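Side-chain contacts in alpha-L-rhamnosidase (Aspergillus terreus, PDB 6GSZ), which probably hydrolyses terminal non-reducing alpha-L-rhamnose residues from alpha-L-rhamnosides, as a calcium-binding, N-glycosylated glycoside hydrolase: residues 503-508 with 513-518; 496-501 with 507-512; 173-178 with 466-471. All blocks are in the same frame, centred on the assembly; numbering follows the deposited sequence.

Contact 1 of 3, residues 503-508 with 513-518; sequences LNHSYS and IPNIHG. With NAG (2-acetamido-2-deoxy-beta-D-glucopyranose), chain B.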
loop_
_atom_site.group_PDB
_atom_site.type_symbol
_atom_site.label_atom_id
_atom_site.label_comp_id
_atom_site.label_asym_id
_atom_site.label_seq_id
_atom_site.Cartn_x
_atom_site.Cartn_y
_atom_site.Cartn_z
ATOM N N LEU A 503 13.517 -16.147 -6.323
ATOM C CA LEU A 503 14.681 -17.033 -6.237
ATOM C C LEU A 503 14.254 -18.512 -6.194
ATOM O O LEU A 503 15.105 -19.367 -6.477
ATOM C CB LEU A 503 15.539 -16.665 -5.032
ATOM C CG LEU A 503 16.365 -15.395 -5.253
ATOM C CD1 LEU A 503 16.895 -14.871 -3.917
ATOM C CD2 LEU A 503 17.492 -15.630 -6.271
ATOM N N ASN A 504 13.006 -18.803 -5.840
ATOM C CA ASN A 504 12.501 -20.177 -5.928
ATOM C C ASN A 504 11.592 -20.408 -7.127
ATOM O O ASN A 504 10.856 -21.397 -7.176
ATOM C CB ASN A 504 11.761 -20.561 -4.660
ATOM C CG ASN A 504 11.582 -22.061 -4.540
ATOM O OD1 ASN A 504 12.487 -22.840 -4.898
ATOM N ND2 ASN A 504 10.417 -22.453 -4.062
ATOM N N HIS A 505 11.695 -19.567 -8.146
ATOM C CA HIS A 505 10.862 -19.617 -9.348
ATOM C C HIS A 505 11.712 -19.414 -10.612
ATOM O O HIS A 505 11.250 -18.817 -11.593
ATOM C CB HIS A 505 9.760 -18.556 -9.192
ATOM C CG HIS A 505 8.532 -18.748 -9.989
ATOM N ND1 HIS A 505 8.253 -18.068 -11.154
ATOM C CD2 HIS A 505 7.412 -19.427 -9.690
ATOM C CE1 HIS A 505 7.063 -18.440 -11.603
ATOM N NE2 HIS A 505 6.527 -19.245 -10.721
ATOM N N SER A 506 12.949 -19.917 -10.567
ATOM C CA SER A 506 13.864 -19.909 -11.731
ATOM C C SER A 506 14.025 -18.494 -12.311
ATOM O O SER A 506 14.036 -18.293 -13.548
ATOM C CB SER A 506 13.380 -20.895 -12.768
ATOM O OG SER A 506 13.349 -22.216 -12.213
ATOM N N TYR A 507 14.084 -17.513 -11.393
ATOM C CA TYR A 507 14.411 -16.097 -11.667
ATOM C C TYR A 507 13.245 -15.355 -12.304
ATOM O O TYR A 507 13.346 -14.163 -12.591
ATOM C CB TYR A 507 15.693 -15.932 -12.464
ATOM C CG TYR A 507 16.866 -16.591 -11.803
ATOM C CD1 TYR A 507 17.412 -16.070 -10.630
ATOM C CD2 TYR A 507 17.414 -17.755 -12.318
ATOM C CE1 TYR A 507 18.492 -16.671 -10.009
ATOM C CE2 TYR A 507 18.503 -18.357 -11.702
ATOM C CZ TYR A 507 19.037 -17.818 -10.548
ATOM O OH TYR A 507 20.120 -18.418 -9.957
ATOM N N SER A 508 12.112 -16.026 -12.487
ATOM C CA SER A 508 10.868 -15.429 -12.891
ATOM C C SER A 508 10.088 -14.991 -11.643
ATOM O O SER A 508 10.203 -15.547 -10.576
ATOM C CB SER A 508 10.069 -16.444 -13.713
ATOM O OG SER A 508 8.924 -15.826 -14.242
ATOM N N ILE A 513 2.332 -11.940 -5.115
ATOM C CA ILE A 513 3.291 -11.972 -4.022
ATOM C C ILE A 513 2.587 -11.489 -2.771
ATOM O O ILE A 513 2.063 -10.358 -2.721
ATOM C CB ILE A 513 4.469 -11.034 -4.279
ATOM C CG1 ILE A 513 5.187 -11.324 -5.602
ATOM C CG2 ILE A 513 5.430 -11.011 -3.110
ATOM C CD1 ILE A 513 5.949 -12.651 -5.694
ATOM N N PRO A 514 2.552 -12.284 -1.674
ATOM C CA PRO A 514 3.099 -13.652 -1.568
ATOM C C PRO A 514 2.479 -14.650 -2.556
ATOM O O PRO A 514 1.307 -14.492 -2.973
ATOM C CB PRO A 514 2.696 -14.054 -0.144
ATOM C CG PRO A 514 2.657 -12.718 0.622
ATOM C CD PRO A 514 2.035 -11.775 -0.396
ATOM N N ASN A 515 3.306 -15.600 -2.970
ATOM C CA ASN A 515 2.923 -16.523 -4.016
ATOM C C ASN A 515 2.171 -17.735 -3.414
ATOM O O ASN A 515 2.807 -18.584 -2.806
ATOM C CB ASN A 515 4.148 -16.976 -4.791
ATOM C CG ASN A 515 3.834 -18.046 -5.809
ATOM O OD1 ASN A 515 2.712 -18.059 -6.323
ATOM N ND2 ASN A 515 4.860 -18.847 -6.151
ATOM N N ILE A 516 0.877 -17.844 -3.726
ATOM C CA ILE A 516 0.053 -18.962 -3.273
ATOM C C ILE A 516 -0.098 -20.009 -4.370
ATOM O O ILE A 516 -0.797 -20.979 -4.156
ATOM C CB ILE A 516 -1.332 -18.481 -2.799
ATOM C CG1 ILE A 516 -2.101 -17.719 -3.891
ATOM C CG2 ILE A 516 -1.153 -17.677 -1.544
ATOM C CD1 ILE A 516 -3.594 -17.629 -3.718
ATOM N N HIS A 517 0.475 -19.792 -5.557
ATOM C CA HIS A 517 0.196 -20.578 -6.762
ATOM C C HIS A 517 1.301 -21.577 -7.139
ATOM O O HIS A 517 1.144 -22.297 -8.159
ATOM C CB HIS A 517 -0.088 -19.665 -7.966
ATOM C CG HIS A 517 -1.311 -18.830 -7.789
ATOM N ND1 HIS A 517 -1.385 -17.512 -8.172
ATOM C CD2 HIS A 517 -2.539 -19.132 -7.295
ATOM C CE1 HIS A 517 -2.604 -17.033 -7.890
ATOM N NE2 HIS A 517 -3.317 -18.003 -7.340
ATOM N N GLY A 518 2.384 -21.672 -6.378
ATOM C CA GLY A 518 3.432 -22.678 -6.703
ATOM C C GLY A 518 4.330 -22.216 -7.847
ATOM O O GLY A 518 4.467 -21.010 -8.040
HETATM C C1 NAG B . 10.108 -23.865 -3.890
HETATM C C2 NAG B . 9.337 -24.079 -2.577
HETATM C C3 NAG B . 8.869 -25.510 -2.461
HETATM C C4 NAG B . 8.058 -25.932 -3.661
HETATM C C5 NAG B . 8.884 -25.661 -4.919
HETATM C C6 NAG B . 8.049 -25.924 -6.165
HETATM C C7 NAG B . 9.726 -22.845 -0.483
HETATM C C8 NAG B . 10.718 -22.600 0.626
HETATM N N2 NAG B . 10.126 -23.736 -1.428
HETATM O O3 NAG B . 8.082 -25.634 -1.284
HETATM O O4 NAG B . 7.811 -27.326 -3.510
HETATM O O5 NAG B . 9.229 -24.265 -4.937
HETATM O O6 NAG B . 6.765 -25.223 -6.077
HETATM O O7 NAG B . 8.634 -22.260 -0.547
HETATM O O HOH W 1 3.924 -19.618 -10.096
#
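His505 reaches across to Gly518 edge-on: CD2 of its imidazole lies 3.7 Å from Gly518 O, which sits near the ring plane. This is a loose meeting, and a water closes it. That water is 2.7 Å from His505 NE2 and donates a hydrogen bond to Gly518 O, bridging an imidazole nitrogen to a backbone carbonyl. With CG set anti to the backbone N (chi1 -157°), the ring leans out of its own loop toward the other one. At its other nitrogen the hold is weak, ND1 giving a poorly aligned bond to Ser508 O at 3.2 Å.

Direct hydrogen bonds order the facing loop from within. Asn515 ND2 donates to Gly518 O over 2.9 Å, nearly straight and in the plane of its own amide, so this carbonyl accepts two hydrogen bonds, from the amide and from the water. Asn515 OD1 receives the backbone N of His517, which approaches from above the carbonyl plane. One amide, through its acceptor and its donor, thus holds the chain two and three residues on, and Gly518 suits the positive phi (79°) there.

Covalent and metal chemistry mark the outer side. Asn504 ND2 is bonded to NAG C1 at 1.5 Å, and Ser506 O is a calcium ligand together with Lys561 O. Just after the glycosylated Asn504 the chain folds back, closed by the backbone bond from Ser508 N to His505 O, with Ser506 inside the turn. The contact therefore joins a type I' beta turn, His505 to Ser508, to an Asx turn at Asn515, beside a glycosylation site and a calcium site.

Contact 2 of 3, residues 496-501 with 507-512; sequences KDARSE and YSLPYV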
loop_
_atom_site.group_PDB
_atom_site.type_symbol
_atom_site.label_atom_id
_atom_site.label_comp_id
_atom_site.label_asym_id
_atom_site.label_seq_id
_atom_site.Cartn_x
_atom_site.Cartn_y
_atom_site.Cartn_z
ATOM N N LYS A 496 11.048 -7.372 -0.682
ATOM C CA LYS A 496 11.861 -8.458 -0.130
ATOM C C LYS A 496 11.227 -9.833 -0.429
ATOM O O LYS A 496 11.898 -10.783 -0.823
ATOM C CB LYS A 496 12.015 -8.282 1.393
ATOM C CG LYS A 496 12.929 -7.126 1.755
ATOM C CD LYS A 496 13.014 -6.928 3.259
ATOM C CE LYS A 496 14.008 -5.853 3.604
ATOM N NZ LYS A 496 13.999 -5.576 5.061
ATOM N N ASP A 497 9.913 -9.887 -0.244
ATOM C CA ASP A 497 9.171 -11.140 -0.503
ATOM C C ASP A 497 9.188 -11.451 -1.992
ATOM O O ASP A 497 9.367 -12.612 -2.405
ATOM C CB ASP A 497 7.764 -11.088 0.080
ATOM C CG ASP A 497 7.757 -11.140 1.604
ATOM O OD1 ASP A 497 8.842 -11.403 2.208
ATOM O OD2 ASP A 497 6.640 -10.925 2.169
ATOM N N ALA A 498 9.058 -10.399 -2.834
ATOM C CA ALA A 498 9.067 -10.632 -4.272
ATOM C C ALA A 498 10.392 -11.335 -4.647
ATOM O O ALA A 498 10.419 -12.271 -5.450
ATOM C CB ALA A 498 8.892 -9.330 -5.023
ATOM N N ARG A 499 11.519 -10.827 -4.103
ATOM C CA ARG A 499 12.833 -11.361 -4.377
ATOM C C ARG A 499 12.917 -12.829 -3.902
ATOM O O ARG A 499 13.411 -13.684 -4.634
ATOM C CB ARG A 499 13.905 -10.471 -3.736
ATOM C CG ARG A 499 15.323 -10.983 -3.878
ATOM C CD ARG A 499 15.694 -11.228 -5.331
ATOM N NE ARG A 499 17.123 -11.395 -5.472
ATOM C CZ ARG A 499 17.737 -11.909 -6.553
ATOM N NH1 ARG A 499 16.997 -12.309 -7.588
ATOM N NH2 ARG A 499 19.067 -11.968 -6.562
ATOM N N SER A 500 12.508 -13.101 -2.655
ATOM C CA SER A 500 12.554 -14.465 -2.138
ATOM C C SER A 500 11.746 -15.434 -3.022
ATOM O O SER A 500 12.247 -16.561 -3.340
ATOM C CB SER A 500 12.012 -14.508 -0.715
ATOM O OG SER A 500 12.836 -13.787 0.197
ATOM N N GLU A 501 10.556 -14.992 -3.439
ATOM C CA GLU A 501 9.697 -15.808 -4.246
ATOM C C GLU A 501 10.356 -16.094 -5.599
ATOM O O GLU A 501 10.335 -17.221 -6.124
ATOM C CB GLU A 501 8.318 -15.172 -4.393
ATOM C CG GLU A 501 7.527 -15.069 -3.093
ATOM C CD GLU A 501 6.781 -16.272 -2.574
ATOM O OE1 GLU A 501 7.120 -17.382 -2.995
ATOM O OE2 GLU A 501 5.848 -15.996 -1.786
ATOM N N TYR A 507 14.084 -17.513 -11.393
ATOM C CA TYR A 507 14.411 -16.097 -11.667
ATOM C C TYR A 507 13.245 -15.355 -12.304
ATOM O O TYR A 507 13.346 -14.163 -12.591
ATOM C CB TYR A 507 15.693 -15.932 -12.464
ATOM C CG TYR A 507 16.866 -16.591 -11.803
ATOM C CD1 TYR A 507 17.412 -16.070 -10.630
ATOM C CD2 TYR A 507 17.414 -17.755 -12.318
ATOM C CE1 TYR A 507 18.492 -16.671 -10.009
ATOM C CE2 TYR A 507 18.503 -18.357 -11.702
ATOM C CZ TYR A 507 19.037 -17.818 -10.548
ATOM O OH TYR A 507 20.120 -18.418 -9.957
ATOM N N SER A 508 12.112 -16.026 -12.487
ATOM C CA SER A 508 10.868 -15.429 -12.891
ATOM C C SER A 508 10.088 -14.991 -11.643
ATOM O O SER A 508 10.203 -15.547 -10.576
ATOM C CB SER A 508 10.069 -16.444 -13.713
ATOM O OG SER A 508 8.924 -15.826 -14.242
ATOM N N LEU A 509 9.246 -13.984 -11.782
ATOM C CA LEU A 509 8.418 -13.495 -10.696
ATOM C C LEU A 509 7.052 -14.174 -10.758
ATOM O O LEU A 509 6.378 -14.148 -11.781
ATOM C CB LEU A 509 8.283 -11.977 -10.809
ATOM C CG LEU A 509 7.636 -11.283 -9.630
ATOM C CD1 LEU A 509 8.516 -11.381 -8.382
ATOM C CD2 LEU A 509 7.329 -9.835 -9.995
ATOM N N PRO A 510 6.597 -14.820 -9.666
ATOM C CA PRO A 510 5.218 -15.306 -9.618
ATOM C C PRO A 510 4.237 -14.164 -9.866
ATOM O O PRO A 510 4.546 -13.010 -9.626
ATOM C CB PRO A 510 5.067 -15.889 -8.228
ATOM C CG PRO A 510 6.465 -16.252 -7.847
ATOM C CD PRO A 510 7.335 -15.154 -8.439
ATOM N N TYR A 511 3.055 -14.490 -10.351
ATOM C CA TYR A 511 2.052 -13.477 -10.656
ATOM C C TYR A 511 1.624 -12.665 -9.442
ATOM O O TYR A 511 1.335 -11.483 -9.549
ATOM C CB TYR A 511 0.841 -14.078 -11.373
ATOM C CG TYR A 511 1.179 -14.762 -12.676
ATOM C CD1 TYR A 511 2.309 -14.448 -13.426
ATOM C CD2 TYR A 511 0.275 -15.671 -13.206
ATOM C CE1 TYR A 511 2.592 -15.149 -14.587
ATOM C CE2 TYR A 511 0.535 -16.347 -14.378
ATOM C CZ TYR A 511 1.694 -16.086 -15.077
ATOM O OH TYR A 511 1.971 -16.768 -16.230
ATOM N N VAL A 512 1.486 -13.349 -8.300
ATOM C CA VAL A 512 1.122 -12.683 -7.059
ATOM C C VAL A 512 2.166 -12.944 -5.983
ATOM O O VAL A 512 2.812 -13.986 -5.980
ATOM C CB VAL A 512 -0.270 -13.082 -6.534
ATOM C CG1 VAL A 512 -1.311 -12.921 -7.629
ATOM C CG2 VAL A 512 -0.351 -14.498 -5.961
#
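Leu509 lays one methyl against the helix at Ala498, and its side chain can be followed from the backbone outward. CB leaves a chain without regular secondary structure and does not itself meet the helix. CG stands anti to the backbone N (chi1 -171°), and the branch at chi2 67° then carries CD1 to the helix surface. There CD1 has two neighbours: Ala498 O at 3.6 Å and Ala498 CB at 4.0 Å. The first is a van der Waals touch on a backbone carbonyl, the second a purely apolar contact. Alanine suits the spot because its single methyl lets the helical backbone come close to the leucine, and both side chains also touch Ile531 of helix 530-542, which extends the apolar patch.

The two segments belong to the helical catalytic domain, the (alpha/alpha)6 barrel of the six-hairpin glycosidases. Here helix 488-503 runs out, the chain turns, and residues 507-512 return beside its last turns; the backbones come nearest at Glu501 and Leu509, whose CA atoms are 7.0 Å apart.

One helical turn on from Ala498, Glu501 offers its CB to Pro510. Glu501 CB lies 4.1 Å from Pro510 CG, with the proline CD scarcely farther away. The rigid pyrrolidine ring provides a compact apolar surface against the CB of a glutamate whose charge is directed away. A bend at chi2 (-81°) swings the carboxylate off the proline, and OE2 accepts from the backbone N of Asn515 besides hydrogen bonding with Ser177 OG, so the buried acid is met by polar groups from two loops.

Contact 3 of 3, residues 173-178 with 466-471; sequences PGWQSY and ERLGWT. With BGC (beta-D-glucopyranose), chain C.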
loop_
_atom_site.group_PDB
_atom_site.type_symbol
_atom_site.label_atom_id
_atom_site.label_comp_id
_atom_site.label_asym_id
_atom_site.label_seq_id
_atom_site.Cartn_x
_atom_site.Cartn_y
_atom_site.Cartn_z
ATOM N N PRO A 173 0.116 -10.364 12.335
ATOM C CA PRO A 173 1.169 -9.485 11.806
ATOM C C PRO A 173 1.082 -9.133 10.331
ATOM O O PRO A 173 2.008 -8.491 9.818
ATOM C CB PRO A 173 2.421 -10.359 12.068
ATOM C CG PRO A 173 1.932 -11.762 11.762
ATOM C CD PRO A 173 0.571 -11.751 12.399
ATOM N N GLY A 174 -0.018 -9.465 9.663
ATOM C CA GLY A 174 -0.158 -9.160 8.249
ATOM C C GLY A 174 0.283 -10.352 7.404
ATOM O O GLY A 174 0.513 -11.460 7.953
ATOM N N TRP A 175 0.357 -10.163 6.095
ATOM C CA TRP A 175 0.635 -11.215 5.150
ATOM C C TRP A 175 2.037 -11.076 4.547
ATOM O O TRP A 175 2.254 -10.209 3.679
ATOM C CB TRP A 175 -0.423 -11.292 4.049
ATOM C CG TRP A 175 -0.322 -12.533 3.221
ATOM C CD1 TRP A 175 0.486 -13.613 3.431
ATOM C CD2 TRP A 175 -1.077 -12.825 2.036
ATOM N NE1 TRP A 175 0.260 -14.577 2.479
ATOM C CE2 TRP A 175 -0.688 -14.117 1.606
ATOM C CE3 TRP A 175 -2.052 -12.132 1.315
ATOM C CZ2 TRP A 175 -1.262 -14.732 0.504
ATOM C CZ3 TRP A 175 -2.600 -12.724 0.203
ATOM C CH2 TRP A 175 -2.228 -14.024 -0.176
ATOM N N GLN A 176 2.990 -11.878 5.029
ATOM C CA GLN A 176 4.333 -12.005 4.449
ATOM C C GLN A 176 4.386 -13.335 3.679
ATOM O O GLN A 176 3.562 -14.231 3.918
ATOM C CB GLN A 176 5.427 -11.932 5.524
ATOM C CG GLN A 176 5.426 -10.594 6.275
ATOM C CD GLN A 176 4.492 -10.559 7.471
ATOM O OE1 GLN A 176 4.531 -11.470 8.330
ATOM N NE2 GLN A 176 3.657 -9.527 7.614
ATOM N N SER A 177 5.447 -13.520 2.906
ATOM C CA SER A 177 5.820 -14.799 2.340
ATOM C C SER A 177 6.455 -15.556 3.513
ATOM O O SER A 177 7.666 -15.664 3.626
ATOM C CB SER A 177 6.760 -14.647 1.166
ATOM O OG SER A 177 6.103 -13.997 0.080
ATOM N N TYR A 178 5.573 -16.158 4.342
ATOM C CA TYR A 178 5.958 -16.572 5.703
ATOM C C TYR A 178 7.060 -17.630 5.713
ATOM O O TYR A 178 7.809 -17.688 6.702
ATOM C CB TYR A 178 4.772 -17.174 6.450
ATOM C CG TYR A 178 3.594 -16.265 6.622
ATOM C CD1 TYR A 178 3.652 -15.128 7.415
ATOM C CD2 TYR A 178 2.378 -16.556 6.025
ATOM C CE1 TYR A 178 2.528 -14.356 7.658
ATOM C CE2 TYR A 178 1.247 -15.795 6.237
ATOM C CZ TYR A 178 1.311 -14.672 7.046
ATOM O OH TYR A 178 0.163 -13.941 7.265
ATOM N N GLU A 466 -10.221 -13.061 -3.566
ATOM C CA GLU A 466 -8.922 -12.802 -4.223
ATOM C C GLU A 466 -8.071 -12.025 -3.221
ATOM O O GLU A 466 -7.557 -12.599 -2.313
ATOM C CB GLU A 466 -9.166 -12.164 -5.600
ATOM C CG GLU A 466 -7.953 -12.175 -6.514
ATOM C CD GLU A 466 -8.274 -12.105 -7.991
ATOM O OE1 GLU A 466 -9.449 -11.922 -8.329
ATOM O OE2 GLU A 466 -7.352 -12.247 -8.795
ATOM N N ARG A 467 -7.871 -10.715 -3.439
ATOM C CA ARG A 467 -7.123 -9.862 -2.483
ATOM C C ARG A 467 -5.678 -10.349 -2.441
ATOM O O ARG A 467 -5.101 -10.511 -1.380
ATOM C CB ARG A 467 -7.802 -9.776 -1.105
ATOM C CG ARG A 467 -9.325 -9.842 -1.090
ATOM C CD ARG A 467 -9.875 -9.741 0.300
ATOM N NE ARG A 467 -11.262 -10.118 0.331
ATOM C CZ ARG A 467 -12.000 -10.062 1.432
ATOM N NH1 ARG A 467 -11.485 -9.589 2.545
ATOM N NH2 ARG A 467 -13.264 -10.474 1.430
ATOM N N LEU A 468 -5.079 -10.523 -3.634
ATOM C CA LEU A 468 -3.732 -11.053 -3.748
ATOM C C LEU A 468 -2.788 -9.936 -4.207
ATOM O O LEU A 468 -3.232 -8.902 -4.796
ATOM C CB LEU A 468 -3.708 -12.181 -4.788
ATOM C CG LEU A 468 -4.734 -13.291 -4.560
ATOM C CD1 LEU A 468 -4.698 -14.295 -5.693
ATOM C CD2 LEU A 468 -4.537 -13.989 -3.199
ATOM N N GLY A 469 -1.502 -10.171 -3.961
ATOM C CA GLY A 469 -0.495 -9.150 -4.318
ATOM C C GLY A 469 -0.122 -9.154 -5.792
ATOM O O GLY A 469 0.992 -9.534 -6.157
ATOM N N TRP A 470 -1.113 -8.835 -6.629
ATOM C CA TRP A 470 -0.918 -8.882 -8.084
ATOM C C TRP A 470 0.164 -7.884 -8.554
ATOM O O TRP A 470 0.114 -6.674 -8.304
ATOM C CB TRP A 470 -2.240 -8.654 -8.793
ATOM C CG TRP A 470 -3.083 -9.897 -8.888
ATOM C CD1 TRP A 470 -4.132 -10.256 -8.095
ATOM C CD2 TRP A 470 -2.957 -10.919 -9.882
ATOM N NE1 TRP A 470 -4.663 -11.434 -8.540
ATOM C CE2 TRP A 470 -3.953 -11.881 -9.622
ATOM C CE3 TRP A 470 -2.094 -11.106 -10.950
ATOM C CZ2 TRP A 470 -4.106 -13.004 -10.423
ATOM C CZ3 TRP A 470 -2.234 -12.215 -11.745
ATOM C CH2 TRP A 470 -3.230 -13.170 -11.464
ATOM N N THR A 471 1.163 -8.448 -9.216
ATOM C CA THR A 471 2.380 -7.710 -9.578
ATOM C C THR A 471 2.132 -6.612 -10.619
ATOM O O THR A 471 2.654 -5.518 -10.511
ATOM C CB THR A 471 3.448 -8.730 -9.988
ATOM O OG1 THR A 471 2.948 -9.621 -10.996
ATOM C CG2 THR A 471 3.933 -9.502 -8.789
HETATM C C2 BGC C . -5.710 -8.428 -11.267
HETATM C C3 BGC C . -5.000 -8.639 -12.574
HETATM C C4 BGC C . -4.902 -10.058 -13.088
HETATM C C5 BGC C . -6.254 -10.577 -12.998
HETATM C C6 BGC C . -6.173 -11.982 -13.561
HETATM C C1 BGC C . -7.030 -9.178 -11.272
HETATM O O1 BGC C . -7.734 -8.855 -10.090
HETATM O O2 BGC C . -6.223 -7.119 -11.193
HETATM O O3 BGC C . -3.724 -8.334 -12.376
HETATM O O4 BGC C . -4.351 -10.248 -14.412
HETATM O O5 BGC C . -6.859 -10.541 -11.664
HETATM O O6 BGC C . -7.444 -12.612 -13.369
#
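Trp175 presents the rim of its six-membered ring to Leu468, with CH2 3.8 Å from the methyl CD2. Beside that methyl the carbonyl O of Arg467 also lies near the indole plane, 3.7 Å from CZ3. This is the tight part: a buried meeting of tryptophan edge with one leucine branch and the carbonyl before it. With CG anti to the backbone N (chi1 -168°), the indole reaches over from its loop and meets the leucine at a slant; a ring this long can span two well-separated backbones, Trp175 CA being 9.8 Å from Gly469 CA.

Beyond this edge the segments scarcely meet. Arg467 carries its guanidinium away to Tyr395 O, while Glu466 and Trp470 line the pocket of a bound glucose. One face of the Trp470 indole carries the beta-D-glucopyranose, whose C4 is 3.7 Å from CE3. Trp470 NE1 donates to Glu466 OE2 at 2.8 Å, tilted from the ring plane, which steadies both pocket residues; OE1 of that carboxylate is paired with Arg464 and Arg371. An aromatic platform beside carboxylates is characteristic of carbohydrate-binding pockets, and here loop 173-178, from the alpha-L-rhamnosidase N-terminal family region, packs behind the glucose site of the six-hairpin glycosidase domain.

Overall arrangement
Contacts 2 and 3 are buried, whereas contact 1 is partly buried, its centre about 20 Å from that of the chain. Their chemistry follows suit: water, glycan and calcium at contact 1; mostly apolar packing, partly against backbone carbonyls, at the other two, with a sugar pocket beside contact 3. Contacts 1 and 2 share Tyr507 and Ser508 and belong to one stretch, helix 488-503 and the loop after it, with centres about 5 Å apart. Contact 3 instead joins distant parts of the sequence, yet meets both others: Ile513 N is 2.9 Å from Gly469 O, a probable hydrogen bond. The loop 507-518 thus leaves the calcium-binding turn, touches Trp470 at Val512, and comes back to contact 1.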